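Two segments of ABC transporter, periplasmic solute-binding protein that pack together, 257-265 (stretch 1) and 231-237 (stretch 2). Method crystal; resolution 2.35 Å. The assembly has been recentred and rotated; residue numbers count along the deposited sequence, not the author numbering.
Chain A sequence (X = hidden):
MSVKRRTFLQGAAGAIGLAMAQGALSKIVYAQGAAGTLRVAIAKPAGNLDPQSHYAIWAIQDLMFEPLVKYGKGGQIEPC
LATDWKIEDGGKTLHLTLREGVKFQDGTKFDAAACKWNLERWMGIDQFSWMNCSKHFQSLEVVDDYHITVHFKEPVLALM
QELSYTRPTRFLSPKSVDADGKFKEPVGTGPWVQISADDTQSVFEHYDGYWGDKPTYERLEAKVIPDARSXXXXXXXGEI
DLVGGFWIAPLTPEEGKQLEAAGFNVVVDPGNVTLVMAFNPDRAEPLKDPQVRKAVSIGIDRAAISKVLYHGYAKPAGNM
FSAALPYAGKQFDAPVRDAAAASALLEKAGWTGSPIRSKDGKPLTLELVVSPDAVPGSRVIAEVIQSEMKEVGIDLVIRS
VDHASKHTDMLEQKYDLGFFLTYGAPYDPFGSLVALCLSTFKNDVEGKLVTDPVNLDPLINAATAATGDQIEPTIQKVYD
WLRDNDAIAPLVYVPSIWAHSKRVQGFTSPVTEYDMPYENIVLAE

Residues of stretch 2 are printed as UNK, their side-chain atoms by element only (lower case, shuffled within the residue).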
# COMPACT_ATOMS: atom_id res chain seq x y z
N LYS A 257 21.52 0.08 -5.85
CA LYS A 257 22.84 -0.54 -5.96
C LYS A 257 23.94 0.47 -6.14
O LYS A 257 25.00 0.36 -5.51
CB LYS A 257 22.89 -1.55 -7.11
CG LYS A 257 22.08 -2.80 -6.84
CD LYS A 257 22.56 -3.55 -5.61
CE LYS A 257 21.69 -4.78 -5.37
NZ LYS A 257 21.96 -5.46 -4.06
N GLN A 258 23.70 1.46 -7.00
CA GLN A 258 24.71 2.48 -7.27
C GLN A 258 25.10 3.16 -5.98
O GLN A 258 26.28 3.30 -5.68
CB GLN A 258 24.20 3.55 -8.23
CG GLN A 258 23.92 3.06 -9.64
CD GLN A 258 23.16 4.08 -10.47
OE1 GLN A 258 23.23 5.28 -10.22
NE2 GLN A 258 22.43 3.60 -11.47
N LEU A 259 24.10 3.55 -5.21
CA LEU A 259 24.36 4.31 -4.00
C LEU A 259 25.07 3.44 -2.99
O LEU A 259 26.07 3.84 -2.37
CB LEU A 259 23.08 4.88 -3.44
CG LEU A 259 22.55 5.99 -4.37
CD1 LEU A 259 21.08 6.25 -4.11
CD2 LEU A 259 23.36 7.26 -4.17
N GLU A 260 24.57 2.22 -2.88
CA GLU A 260 25.25 1.19 -2.14
C GLU A 260 26.72 1.16 -2.52
O GLU A 260 27.57 1.21 -1.65
CB GLU A 260 24.62 -0.16 -2.43
CG GLU A 260 24.71 -1.15 -1.28
CD GLU A 260 23.53 -2.08 -1.28
OE1 GLU A 260 22.38 -1.59 -1.41
OE2 GLU A 260 23.74 -3.31 -1.15
N ALA A 261 27.00 1.13 -3.83
CA ALA A 261 28.40 1.09 -4.33
C ALA A 261 29.18 2.34 -3.91
O ALA A 261 30.31 2.24 -3.45
CB ALA A 261 28.45 0.90 -5.85
N ALA A 262 28.55 3.50 -4.00
CA ALA A 262 29.15 4.72 -3.48
C ALA A 262 29.30 4.76 -1.93
O ALA A 262 29.58 5.82 -1.38
CB ALA A 262 28.33 5.90 -3.94
N GLY A 263 29.12 3.63 -1.25
CA GLY A 263 29.20 3.57 0.22
C GLY A 263 28.02 4.19 0.95
O GLY A 263 28.10 4.47 2.14
N PHE A 264 26.89 4.41 0.28
CA PHE A 264 25.73 5.00 0.99
C PHE A 264 24.83 4.00 1.72
O PHE A 264 24.79 2.82 1.38
CB PHE A 264 24.89 5.91 0.08
CG PHE A 264 25.48 7.29 -0.08
CD1 PHE A 264 25.32 8.25 0.92
CD2 PHE A 264 26.22 7.61 -1.20
CE1 PHE A 264 25.89 9.51 0.80
CE2 PHE A 264 26.78 8.87 -1.32
CZ PHE A 264 26.61 9.82 -0.33
N ASN A 265 24.16 4.51 2.76
CA ASN A 265 23.14 3.75 3.47
C ASN A 265 21.90 3.59 2.62
O ASN A 265 21.26 4.57 2.23
CB ASN A 265 22.76 4.47 4.76
CG ASN A 265 23.86 4.39 5.80
OD1 ASN A 265 24.05 3.34 6.41
ND2 ASN A 265 24.57 5.50 6.01
N UNK A 231 18.56 13.27 -8.52
CA UNK A 231 18.32 12.90 -7.13
C UNK A 231 19.50 12.09 -6.54
O UNK A 231 20.01 12.40 -5.46
c UNK A 231 16.98 12.19 -7.03
n UNK A 231 12.86 10.10 -8.85
c UNK A 231 15.81 13.10 -7.44
n UNK A 231 12.88 12.36 -9.24
c UNK A 231 13.24 11.33 -8.49
n UNK A 231 13.96 11.47 -7.38
c UNK A 231 14.46 12.73 -6.84
N UNK A 232 19.96 11.12 -7.31
CA UNK A 232 21.14 10.32 -6.95
C UNK A 232 22.38 11.19 -6.75
O UNK A 232 23.08 11.07 -5.73
c UNK A 232 21.42 9.26 -8.06
c UNK A 232 22.76 8.58 -7.87
c UNK A 232 20.29 8.23 -8.08
N UNK A 233 22.65 12.05 -7.72
CA UNK A 233 23.79 12.98 -7.66
C UNK A 233 23.72 13.84 -6.42
O UNK A 233 24.72 13.98 -5.70
c UNK A 233 23.81 13.86 -8.89
N UNK A 234 22.52 14.37 -6.15
CA UNK A 234 22.34 15.35 -5.07
C UNK A 234 22.65 14.79 -3.69
O UNK A 234 23.11 15.51 -2.79
c UNK A 234 20.95 15.93 -5.13
N UNK A 235 22.42 13.50 -3.53
CA UNK A 235 22.70 12.82 -2.25
C UNK A 235 24.23 12.62 -2.08
O UNK A 235 24.79 12.85 -1.00
c UNK A 235 21.41 9.30 -1.11
c UNK A 235 22.17 10.60 -0.96
c UNK A 235 21.95 11.48 -2.19
c UNK A 235 21.73 11.31 0.32
N UNK A 236 24.87 12.20 -3.17
CA UNK A 236 26.31 12.00 -3.20
C UNK A 236 27.13 13.25 -2.85
O UNK A 236 28.20 13.15 -2.26
c UNK A 236 26.33 10.13 -5.00
n UNK A 236 29.01 7.71 -6.73
c UNK A 236 27.74 7.53 -7.07
n UNK A 236 27.37 6.37 -7.61
c UNK A 236 27.11 9.80 -6.28
c UNK A 236 26.74 11.54 -4.58
n UNK A 236 26.82 8.49 -6.86
N UNK A 237 26.61 14.41 -3.23
CA UNK A 237 27.27 15.70 -3.02
C UNK A 237 27.08 16.27 -1.61
O UNK A 237 27.88 17.11 -1.18
c UNK A 237 26.77 16.71 -4.04

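Stretch 2 is a helical segment whose residues can be identified in turn from their side-chain atoms and surroundings. Position 231 carries seven side-chain atoms: three carbons in a chain, a nitrogen, and then a carbon bearing two further nitrogens. The side chain is buried but lies out of reach of stretch 1. Its terminal group is a guanidinium, so the residue is Arg231, with both terminal nitrogens hydrogen-bonded elsewhere in the structure.

Position 232 has three side-chain carbons, one of which is bonded to CA and carries the other two. The side chain points toward stretch 1, where one of the outer carbons packs against the Leu259 side chain and lies near the Gln258 amide. Branching at CB without any heteroatom gives valine. Val232 CG1 lies 4.0 Å from CD2 of Leu259 and 4.1 Å from OE1 of Gln258. The first of these is an apolar contact; the second is only a loose approach of the amide to a methyl group.

At position 233 a single carbon follows CA, and it points away from stretch 1. This is Ala233, which makes no contact. Position 234 likewise ends at one carbon, here out of reach of the partner, and is Ala234.

Position 235 shows four carbons forked at the second, the pattern of leucine. One branch end approaches Leu259, and the fork lies over one face of the Phe264 ring. In Leu235 these atoms are CD2, 4.2 Å from Leu259 CD2, and CG, 4.3 Å from Phe264 CE1. The backbone takes part as well, since Leu235 O is 3.6 Å from Phe264 CZ.

Position 236 repeats the composition of position 231, three carbons and a nitrogen leading to a carbon with two more nitrogens. Its CA-to-CB bond points sideways, but the planar end lies against Ala262 and near the Gln258 carbonyl, and the inner chain reaches Leu259 and the Phe264 ring. This is Arg236, extended with chi2 and chi3 both t. Ala262 CB sits over one face of the guanidinium, 3.4 Å from Arg236 NH1. Arg236 NH2 comes within 3.8 Å of Gln258 O, but this pair is not a hydrogen bond; that carbonyl accepts one from Ala262 N at 2.8 Å. Nearer the backbone, Arg236 CG lies 4.2 Å from Leu259 CD2 and 3.9 Å from Phe264 CE2.

Position 237 has one side-chain carbon, directed away from stretch 1, and is Ala237.

The contact therefore rests on packing, with no hydrogen bond between the stretches. The two helices run nearly parallel, their N-to-C directions differing by 18° and their axes approaching to 11.1 Å. Leu259 CD2 lies between them, meeting Val232, Leu235 and the aliphatic part of Arg236. Beyond the helix, Gly263 adopts a positive phi of 74°, which favours glycine. Phe264 N bonds back to Leu259 O at 2.8 Å, and the Phe264 ring packs against Leu235 and Arg236. Helix and following turn thus both contribute to the interface, which buries 391 Å² summed over the two sides.

Stretch 2, residues 231-237: RVAALRA
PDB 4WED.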